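Local atomic coordinates of lipase-esterase related protein (Clostridium acetobutylicum, PDB entry 3E0X), a protein that is of uncertain function but has the alpha/beta hydrolase fold and probably acts as a hydrolase of the lipase-esterase kind. Residues A119-Y133 / I169-V181. Numbering follows the deposited sequence. Where two conformers were deposited one is given.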
# COMPACT_ATOMS: atom_id res chain seq x y z
N ALA A 119 -3.68 7.07 7.31
CA ALA A 119 -4.22 6.35 8.44
C ALA A 119 -5.73 6.56 8.59
O ALA A 119 -6.36 5.94 9.41
CB ALA A 119 -3.52 6.80 9.72
N ARG A 120 -6.26 7.49 7.81
CA ARG A 120 -7.68 7.86 7.83
C ARG A 120 -7.89 8.61 6.52
O ARG A 120 -7.01 9.34 6.07
CB ARG A 120 -7.98 8.76 9.05
CG ARG A 120 -9.41 9.31 9.19
CD ARG A 120 -9.49 10.32 10.34
NE ARG A 120 -8.76 11.56 10.06
CZ ARG A 120 -8.17 12.32 10.99
NH1 ARG A 120 -8.24 12.00 12.27
NH2 ARG A 120 -7.51 13.41 10.62
N PHE A 121 -9.05 8.39 5.91
CA PHE A 121 -9.33 8.95 4.59
C PHE A 121 -10.64 9.72 4.66
O PHE A 121 -11.57 9.45 3.90
CB PHE A 121 -9.37 7.84 3.54
CG PHE A 121 -8.10 7.02 3.48
CD1 PHE A 121 -6.99 7.45 2.75
CD2 PHE A 121 -8.01 5.84 4.20
CE1 PHE A 121 -5.81 6.69 2.73
CE2 PHE A 121 -6.82 5.07 4.18
CZ PHE A 121 -5.73 5.49 3.43
N ASP A 122 -10.70 10.70 5.56
CA ASP A 122 -11.96 11.37 5.89
C ASP A 122 -12.45 12.39 4.88
O ASP A 122 -13.57 12.87 5.01
CB ASP A 122 -11.85 12.00 7.29
CG ASP A 122 -10.68 12.94 7.40
OD1 ASP A 122 -9.55 12.47 7.26
OD2 ASP A 122 -10.88 14.16 7.60
N LYS A 123 -11.62 12.71 3.89
CA LYS A 123 -12.00 13.72 2.91
C LYS A 123 -12.24 13.15 1.51
O LYS A 123 -12.36 13.90 0.54
CB LYS A 123 -10.99 14.87 2.89
CG LYS A 123 -10.97 15.67 4.18
CD LYS A 123 -10.25 16.96 4.01
CE LYS A 123 -10.13 17.66 5.37
NZ LYS A 123 -9.25 18.86 5.27
N LEU A 124 -12.37 11.83 1.41
CA LEU A 124 -12.69 11.21 0.13
C LEU A 124 -13.89 11.90 -0.51
O LEU A 124 -14.89 12.18 0.16
CB LEU A 124 -12.98 9.72 0.31
CG LEU A 124 -11.76 8.83 0.58
CD1 LEU A 124 -12.17 7.46 1.11
CD2 LEU A 124 -10.86 8.67 -0.65
N ASP A 125 -13.78 12.14 -1.81
CA ASP A 125 -14.80 12.93 -2.51
C ASP A 125 -16.21 12.41 -2.22
O ASP A 125 -16.50 11.21 -2.39
CB ASP A 125 -14.53 12.89 -4.03
CG ASP A 125 -15.49 13.76 -4.80
OD1 ASP A 125 -15.21 14.98 -4.95
OD2 ASP A 125 -16.53 13.23 -5.28
N LYS A 126 -17.09 13.30 -1.76
CA LYS A 126 -18.38 12.88 -1.28
C LYS A 126 -19.24 12.30 -2.39
O LYS A 126 -19.90 11.29 -2.17
CB LYS A 126 -19.14 14.04 -0.60
CG LYS A 126 -18.41 14.69 0.59
CD LYS A 126 -17.86 13.69 1.60
CE LYS A 126 -16.93 14.43 2.59
NZ LYS A 126 -16.36 13.59 3.69
N ASP A 127 -19.25 12.93 -3.56
CA ASP A 127 -20.06 12.41 -4.67
C ASP A 127 -19.55 11.02 -5.11
O ASP A 127 -20.32 10.10 -5.38
CB ASP A 127 -20.01 13.39 -5.86
CG ASP A 127 -20.89 14.62 -5.66
OD1 ASP A 127 -21.66 14.72 -4.67
OD2 ASP A 127 -20.79 15.51 -6.53
N PHE A 128 -18.23 10.88 -5.20
CA PHE A 128 -17.60 9.61 -5.55
C PHE A 128 -17.99 8.51 -4.56
O PHE A 128 -18.37 7.40 -4.96
CB PHE A 128 -16.09 9.79 -5.58
CG PHE A 128 -15.32 8.55 -5.92
CD1 PHE A 128 -15.44 7.94 -7.16
CD2 PHE A 128 -14.40 8.04 -5.01
CE1 PHE A 128 -14.71 6.84 -7.48
CE2 PHE A 128 -13.65 6.90 -5.32
CZ PHE A 128 -13.79 6.30 -6.57
N MSE A 129 -17.87 8.80 -3.27
CA MSE A 129 -18.20 7.80 -2.26
C MSE A 129 -19.69 7.50 -2.20
O MSE A 129 -20.07 6.37 -1.91
CB MSE A 129 -17.66 8.19 -0.89
CG MSE A 129 -16.12 8.20 -0.84
SE MSE A 129 -15.36 6.46 -1.36
CE MSE A 129 -16.24 5.36 -0.01
N GLU A 130 -20.55 8.48 -2.47
CA GLU A 130 -21.99 8.22 -2.58
C GLU A 130 -22.25 7.17 -3.65
O GLU A 130 -23.03 6.24 -3.45
CB GLU A 130 -22.77 9.51 -2.90
CG GLU A 130 -24.27 9.31 -3.07
CD GLU A 130 -25.03 9.27 -1.74
OE1 GLU A 130 -24.54 9.86 -0.75
OE2 GLU A 130 -26.14 8.69 -1.70
N LYS A 131 -21.60 7.35 -4.80
CA LYS A 131 -21.73 6.35 -5.87
C LYS A 131 -21.27 4.98 -5.39
O LYS A 131 -21.95 3.98 -5.66
CB LYS A 131 -20.97 6.77 -7.14
CG LYS A 131 -21.57 8.03 -7.78
CD LYS A 131 -20.63 8.64 -8.81
CE LYS A 131 -21.07 10.05 -9.23
NZ LYS A 131 -20.11 10.67 -10.17
N ILE A 132 -20.14 4.92 -4.69
CA ILE A 132 -19.59 3.66 -4.19
C ILE A 132 -20.62 2.99 -3.27
O ILE A 132 -20.85 1.77 -3.35
CB ILE A 132 -18.25 3.91 -3.42
CG1 ILE A 132 -17.10 4.31 -4.38
CG2 ILE A 132 -17.81 2.67 -2.57
CD1 ILE A 132 -16.76 3.28 -5.43
N TYR A 133 -21.22 3.78 -2.37
CA TYR A 133 -22.26 3.24 -1.48
C TYR A 133 -23.47 2.71 -2.24
O TYR A 133 -24.21 1.86 -1.71
CB TYR A 133 -22.73 4.25 -0.44
CG TYR A 133 -21.68 4.57 0.57
CD1 TYR A 133 -20.92 3.55 1.16
CD2 TYR A 133 -21.43 5.89 0.95
CE1 TYR A 133 -19.96 3.83 2.08
CE2 TYR A 133 -20.44 6.18 1.86
CZ TYR A 133 -19.72 5.13 2.43
OH TYR A 133 -18.74 5.36 3.36
N ILE A 169 -15.00 -1.56 -4.83
CA ILE A 169 -16.04 -1.02 -3.95
C ILE A 169 -15.81 -1.45 -2.48
O ILE A 169 -15.82 -0.62 -1.57
CB ILE A 169 -17.45 -1.43 -4.48
CG1 ILE A 169 -17.74 -0.69 -5.80
CG2 ILE A 169 -18.54 -1.13 -3.45
CD1 ILE A 169 -18.92 -1.22 -6.56
N ASN A 170 -15.54 -2.74 -2.27
CA ASN A 170 -15.23 -3.25 -0.93
C ASN A 170 -14.08 -2.48 -0.31
O ASN A 170 -14.14 -2.07 0.85
CB ASN A 170 -14.83 -4.70 -1.06
CG ASN A 170 -14.44 -5.34 0.28
OD1 ASN A 170 -15.29 -5.82 1.02
ND2 ASN A 170 -13.14 -5.33 0.59
N ASP A 171 -13.02 -2.31 -1.09
CA ASP A 171 -11.80 -1.72 -0.56
C ASP A 171 -11.98 -0.23 -0.27
O ASP A 171 -11.44 0.27 0.73
CB ASP A 171 -10.65 -1.95 -1.52
CG ASP A 171 -10.20 -3.41 -1.57
OD1 ASP A 171 -10.62 -4.21 -0.69
OD2 ASP A 171 -9.40 -3.75 -2.48
N LEU A 172 -12.71 0.51 -1.12
CA LEU A 172 -12.93 1.94 -0.86
C LEU A 172 -13.81 2.16 0.37
O LEU A 172 -13.59 3.11 1.13
CB LEU A 172 -13.51 2.66 -2.08
CG LEU A 172 -12.53 2.84 -3.24
CD1 LEU A 172 -13.25 3.29 -4.51
CD2 LEU A 172 -11.38 3.77 -2.89
N ILE A 173 -14.78 1.26 0.58
CA ILE A 173 -15.58 1.31 1.81
C ILE A 173 -14.67 1.03 3.02
O ILE A 173 -14.77 1.75 4.04
CB ILE A 173 -16.79 0.33 1.74
CG1 ILE A 173 -17.78 0.83 0.68
CG2 ILE A 173 -17.42 0.15 3.12
CD1 ILE A 173 -18.92 -0.14 0.31
N ALA A 174 -13.78 0.03 2.91
CA ALA A 174 -12.84 -0.24 4.01
C ALA A 174 -12.00 1.01 4.30
O ALA A 174 -11.77 1.37 5.49
CB ALA A 174 -11.94 -1.43 3.66
N CYS A 175 -11.61 1.72 3.24
CA CYS A 175 -10.81 2.94 3.44
C CYS A 175 -11.60 4.05 4.10
O CYS A 175 -11.07 4.76 4.96
CB CYS A 175 -10.24 3.44 2.12
SG CYS A 175 -8.89 2.40 1.51
N LYS A 176 -12.87 4.20 3.72
CA LYS A 176 -13.68 5.24 4.33
C LYS A 176 -13.94 4.94 5.83
O LYS A 176 -14.11 5.86 6.63
CB LYS A 176 -15.00 5.43 3.57
CG LYS A 176 -15.87 6.47 4.23
CD LYS A 176 -16.98 7.01 3.37
CE LYS A 176 -17.79 7.98 4.23
NZ LYS A 176 -19.24 7.97 3.94
N LEU A 177 -13.93 3.66 6.21
CA LEU A 177 -14.18 3.27 7.59
C LEU A 177 -12.95 3.38 8.49
O LEU A 177 -13.12 3.66 9.67
CB LEU A 177 -14.69 1.84 7.65
CG LEU A 177 -16.09 1.58 7.08
CD1 LEU A 177 -16.37 0.07 7.04
CD2 LEU A 177 -17.18 2.33 7.83
N ILE A 178 -11.74 3.17 7.97
CA ILE A 178 -10.55 3.06 8.84
C ILE A 178 -10.14 4.39 9.50
O ILE A 178 -10.19 5.46 8.87
CB ILE A 178 -9.34 2.45 8.09
CG1 ILE A 178 -8.23 2.02 9.07
CG2 ILE A 178 -8.81 3.40 6.99
CD1 ILE A 178 -8.64 0.95 10.14
N ASP A 179 -9.75 4.32 10.77
CA ASP A 179 -9.19 5.50 11.41
C ASP A 179 -8.18 5.05 12.45
O ASP A 179 -8.54 4.77 13.60
CB ASP A 179 -10.31 6.32 12.06
CG ASP A 179 -9.82 7.64 12.62
OD1 ASP A 179 -8.57 7.84 12.70
OD2 ASP A 179 -10.69 8.48 12.96
N LEU A 180 -6.92 4.98 12.03
CA LEU A 180 -5.83 4.60 12.93
C LEU A 180 -5.10 5.80 13.51
O LEU A 180 -4.07 5.64 14.15
CB LEU A 180 -4.79 3.74 12.20
CG LEU A 180 -5.31 2.41 11.65
CD1 LEU A 180 -4.37 1.85 10.58
CD2 LEU A 180 -5.55 1.42 12.77
N VAL A 181 -5.61 7.01 13.27
CA VAL A 181 -4.81 8.19 13.58
C VAL A 181 -4.39 8.27 15.05
O VAL A 181 -3.23 8.59 15.35
CB VAL A 181 -5.50 9.48 13.11
CG1 VAL A 181 -4.78 10.73 13.66
CG2 VAL A 181 -5.49 9.53 11.61
O HOH W 1 -10.33 10.83 13.90
O HOH W 2 -11.14 6.80 6.81
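The carbonyl oxygen of Ala-119 is met twice from segment 169-181: Leu-180 N donates a nearly straight hydrogen bond to Ala-119 O (2.8 Å, 169° at the hydrogen), and the CA-H of Asp-179 adds a softer contact. Here the chain leaving strand 109-115 of an alpha/beta hydrolase fold meets the chain returning toward strand 191-196; the helices inserted between these strands, 126-133 and 165-177 among them, form what is probably a cap over the core. Arg-120 suits the solvent-facing border because its long chain salt-bridges Asp-122 directly and reaches Asp-179 through a water. The bend at its third torsion (chi3 68°) turns the guanidinium so that NE pairs with Asp-122 OD1, while the water accepts from Arg-120 NH1 and donates to Asp-179 OD2 (2.6 Å). Val-181 CG2 rests over one guanidinium face, and Asp-179 OD1 closes an Asx turn on Val-181 N. A second water, accepting from Phe-121 N (2.8 Å), lies close to both Cys-175 O and Ile-178 O, so it links the backbones where the helix ends. Phe-121 is buried: its ring edge, at CD2, meets Cys-175 O (3.3 Å), beside Ile-178 CG2, and Cys-175 SG makes an oblique sulfur-aromatic contact with the ring.

Farther along, helices 126-133 and 169-177 cross at 125°, their axes 10.1 Å apart, and branched aliphatics fill the interface. Leu-172 CD1 touches both Ile-132 CD1 (3.6 Å) and Phe-128 CE2 and CZ; this leucine also comes within about 5 Å of the bound ortho-xylene. Ile-132 CG2 packs on Ile-173 CG1, the two side chains running in opposite senses. Met-129 is present as selenomethionine; its unbranched chain, bent at chi2 and chi3, can set CE against Leu-172 O at 3.7 Å and beside Lys-176 CB.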